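Local structure of N-acetylmuramoyl-L-alanine amidase (Peptoclostridium difficile, 4RN7) at residues 30-35 against 79-84. The protein probably hydrolyses, as a zinc-dependent N-acetylmuramoyl-L-alanine amidase, the amide bond between N-acetylmuramic acid and L-alanine in bacterial cell-wall peptidoglycan. Sequence-based numbering, arbitrary orientation.
Sequences DLNLQI and VSIHLN. With ZN (zinc ion), chain B.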
ATOM      1  N   ASP A  30       0.831 -12.855  -1.586  1.00 28.90           N
ATOM      2  CA  ASP A  30      -0.256 -13.353  -0.753  1.00 30.67           C
ATOM      3  C   ASP A  30      -0.454 -12.453   0.458  1.00 30.79           C
ATOM      4  O   ASP A  30      -1.582 -12.176   0.876  1.00 29.41           O
ATOM      5  CB  ASP A  30       0.035 -14.777  -0.286  1.00 31.64           C
ATOM      6  CG  ASP A  30      -0.015 -15.783  -1.411  1.00 42.55           C
ATOM      7  OD1 ASP A  30      -0.870 -15.641  -2.317  1.00 40.36           O
ATOM      8  OD2 ASP A  30       0.806 -16.719  -1.385  1.00 45.73           O
ATOM      9  N   LEU A  31       0.654 -11.995   1.027  1.00 28.68           N
ATOM     10  CA  LEU A  31       0.592 -11.123   2.185  1.00 25.95           C
ATOM     11  C   LEU A  31       0.060  -9.742   1.800  1.00 28.30           C
ATOM     12  O   LEU A  31      -0.709  -9.123   2.547  1.00 28.22           O
ATOM     13  CB  LEU A  31       1.976 -11.029   2.825  1.00 26.79           C
ATOM     14  CG  LEU A  31       2.469 -12.401   3.286  1.00 31.06           C
ATOM     15  CD1 LEU A  31       3.971 -12.413   3.605  1.00 30.67           C
ATOM     16  CD2 LEU A  31       1.663 -12.839   4.500  1.00 31.20           C
ATOM     17  N   ASN A  32       0.448  -9.265   0.622  1.00 25.96           N
ATOM     18  CA  ASN A  32      -0.118  -8.026   0.103  1.00 28.59           C
ATOM     19  C   ASN A  32      -1.644  -8.084   0.025  1.00 27.64           C
ATOM     20  O   ASN A  32      -2.328  -7.119   0.391  1.00 26.42           O
ATOM     21  CB  ASN A  32       0.420  -7.739  -1.302  1.00 29.62           C
ATOM     22  CG  ASN A  32       1.865  -7.272  -1.301  1.00 24.81           C
ATOM     23  OD1 ASN A  32       2.458  -6.960  -0.248  1.00 27.56           O
ATOM     24  ND2 ASN A  32       2.452  -7.219  -2.501  1.00 26.89           N
ATOM     25  N   LEU A  33      -2.170  -9.197  -0.486  1.00 27.42           N
ATOM     26  CA  LEU A  33      -3.617  -9.364  -0.636  1.00 24.39           C
ATOM     27  C   LEU A  33      -4.282  -9.381   0.747  1.00 30.58           C
ATOM     28  O   LEU A  33      -5.350  -8.791   0.918  1.00 29.43           O
ATOM     29  CB  LEU A  33      -3.931 -10.640  -1.405  1.00 26.69           C
ATOM     30  CG  LEU A  33      -5.391 -10.863  -1.774  1.00 29.70           C
ATOM     31  CD1 LEU A  33      -5.859  -9.704  -2.651  1.00 29.40           C
ATOM     32  CD2 LEU A  33      -5.547 -12.188  -2.514  1.00 32.31           C
ATOM     33  N   GLN A  34      -3.636 -10.007   1.738  1.00 26.73           N
ATOM     34  CA  GLN A  34      -4.210 -10.084   3.075  1.00 29.23           C
ATOM     35  C   GLN A  34      -4.326  -8.699   3.681  1.00 26.77           C
ATOM     36  O   GLN A  34      -5.369  -8.331   4.224  1.00 32.49           O
ATOM     37  CB  GLN A  34      -3.362 -10.975   3.996  1.00 32.27           C
ATOM     38  CG  GLN A  34      -3.421 -12.455   3.645  1.00 35.05           C
ATOM     39  CD  GLN A  34      -2.488 -13.288   4.507  1.00 42.64           C
ATOM     40  OE1 GLN A  34      -1.908 -12.794   5.471  1.00 38.46           O
ATOM     41  NE2 GLN A  34      -2.332 -14.555   4.153  1.00 43.66           N
ATOM     42  N   ILE A  35      -3.248  -7.933   3.584  1.00 27.65           N
ATOM     43  CA  ILE A  35      -3.232  -6.581   4.123  1.00 27.82           C
ATOM     44  C   ILE A  35      -4.232  -5.692   3.379  1.00 28.35           C
ATOM     45  O   ILE A  35      -4.969  -4.928   4.007  1.00 28.28           O
ATOM     46  CB  ILE A  35      -1.816  -5.990   4.047  1.00 26.93           C
ATOM     47  CG1 ILE A  35      -0.888  -6.724   5.028  1.00 26.49           C
ATOM     48  CG2 ILE A  35      -1.819  -4.496   4.337  1.00 29.37           C
ATOM     49  CD1 ILE A  35       0.586  -6.409   4.828  1.00 30.84           C
ATOM     50  N   VAL A  79      -3.778   3.639  -3.385  1.00 24.41           N
ATOM     51  CA  VAL A  79      -2.824   3.102  -2.404  1.00 24.94           C
ATOM     52  C   VAL A  79      -2.407   1.713  -2.862  1.00 24.81           C
ATOM     53  O   VAL A  79      -3.251   0.796  -2.968  1.00 25.45           O
ATOM     54  CB  VAL A  79      -3.415   3.032  -0.979  1.00 26.07           C
ATOM     55  CG1 VAL A  79      -2.360   2.506   0.019  1.00 27.10           C
ATOM     56  CG2 VAL A  79      -3.902   4.409  -0.538  1.00 26.45           C
ATOM     57  N   SER A  80      -1.123   1.570  -3.168  1.00 21.72           N
ATOM     58  CA  SER A  80      -0.573   0.277  -3.554  1.00 22.58           C
ATOM     59  C   SER A  80       0.078  -0.327  -2.320  1.00 26.41           C
ATOM     60  O   SER A  80       0.736   0.384  -1.550  1.00 25.42           O
ATOM     61  CB  SER A  80       0.462   0.439  -4.666  1.00 23.66           C
ATOM     62  OG  SER A  80       0.917  -0.820  -5.141  1.00 28.42           O
ATOM     63  N   ILE A  81      -0.113  -1.628  -2.136  1.00 21.91           N
ATOM     64  CA  ILE A  81       0.389  -2.311  -0.939  1.00 22.76           C
ATOM     65  C   ILE A  81       1.459  -3.319  -1.346  1.00 25.25           C
ATOM     66  O   ILE A  81       1.169  -4.255  -2.093  1.00 21.76           O
ATOM     67  CB  ILE A  81      -0.757  -3.059  -0.236  1.00 23.19           C
ATOM     68  CG1 ILE A  81      -1.814  -2.057   0.262  1.00 24.43           C
ATOM     69  CG2 ILE A  81      -0.219  -3.897   0.921  1.00 26.35           C
ATOM     70  CD1 ILE A  81      -1.282  -1.076   1.321  1.00 26.36           C
ATOM     71  N   HIS A  82       2.689  -3.127  -0.869  1.00 22.56           N
ATOM     72  CA  HIS A  82       3.801  -4.014  -1.205  1.00 20.95           C
ATOM     73  C   HIS A  82       4.577  -4.335   0.072  1.00 26.19           C
ATOM     74  O   HIS A  82       4.290  -3.764   1.115  1.00 24.20           O
ATOM     75  CB  HIS A  82       4.756  -3.327  -2.175  1.00 22.82           C
ATOM     76  CG  HIS A  82       4.328  -3.394  -3.606  1.00 23.97           C
ATOM     77  ND1 HIS A  82       5.002  -4.150  -4.537  1.00 27.95           N
ATOM     78  CD2 HIS A  82       3.308  -2.793  -4.270  1.00 25.08           C
ATOM     79  CE1 HIS A  82       4.420  -4.017  -5.717  1.00 27.24           C
ATOM     80  NE2 HIS A  82       3.393  -3.195  -5.588  1.00 25.24           N
ATOM     81  N   LEU A  83       5.529  -5.264  -0.012  1.00 21.18           N
ATOM     82  CA  LEU A  83       6.479  -5.494   1.086  1.00 23.51           C
ATOM     83  C   LEU A  83       7.864  -5.227   0.531  1.00 28.21           C
ATOM     84  O   LEU A  83       8.145  -5.476  -0.645  1.00 27.91           O
ATOM     85  CB  LEU A  83       6.411  -6.925   1.617  1.00 25.46           C
ATOM     86  CG  LEU A  83       5.038  -7.418   2.084  1.00 27.72           C
ATOM     87  CD1 LEU A  83       5.103  -8.891   2.496  1.00 28.14           C
ATOM     88  CD2 LEU A  83       4.550  -6.558   3.242  1.00 30.61           C
ATOM     89  N   ASN A  84       8.743  -4.719   1.375  1.00 27.92           N
ATOM     90  CA  ASN A  84      10.059  -4.375   0.913  1.00 30.12           C
ATOM     91  C   ASN A  84      10.965  -5.604   0.873  1.00 33.26           C
ATOM     92  O   ASN A  84      10.651  -6.662   1.450  1.00 27.52           O
ATOM     93  CB  ASN A  84      10.650  -3.291   1.824  1.00 25.57           C
ATOM     94  CG  ASN A  84      11.420  -2.239   1.048  1.00 35.59           C
ATOM     95  OD1 ASN A  84      12.078  -2.550   0.057  1.00 41.89           O
ATOM     96  ND2 ASN A  84      11.344  -0.988   1.496  1.00 34.52           N
TER
HETATM   97 ZN    ZN B 401       6.522  -5.558  -4.339  0.77 26.25          ZN
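Asn32 of helix 28-44 lies against the backbone of Ile81, His82 and Leu83 in strand 77-84, where an Amidase_3-type zinc amidase domain packs a helix on its mixed sheet beside the metal. The short segments run at 137° to each other, and their axes come within 7.7 Å.

The apolar part lies along the strand face turned to the helix. Leu31 and Leu83 cross at about a right angle, Leu31 CB sitting 3.8 Å from Leu83 CD1. One helical turn on, Ile35 CG2 meets Ile81 CG2 at 3.8 Å; each of these methyls stands anti to its own backbone N, while Ile35 CD1 extends toward Leu83 CD2, 4.3 Å away. Leu170 and Ile174 of helix 164-185 touch Ile35 and Ile81 respectively, and Ile161 touches both leucines.

The polar part is the Asn32 amide. Ile81 O stands over its flat face, 3.2 Å from Asn32 CG, so the in-plane N-H bonds of ND2 do not point at that carbonyl. ND2 donates instead to Gly11 O, and weakly to Glu28 OE2. The other end, OD1, rests 3.4 Å from His82 CA and 3.5 Å from Leu83 CG.

The first bond of the His82 side chain points away from the helix, and the ring reaches the zinc ion that His12 and Glu28 also bind, Glu28 OE2 taking a hydrogen bond from Leu83 N as well and so tying the start of the helix to the strand. Ser80 OG sits in plane at the edge of the imidazole, whose ND1 binds the zinc ion at 2.1 Å.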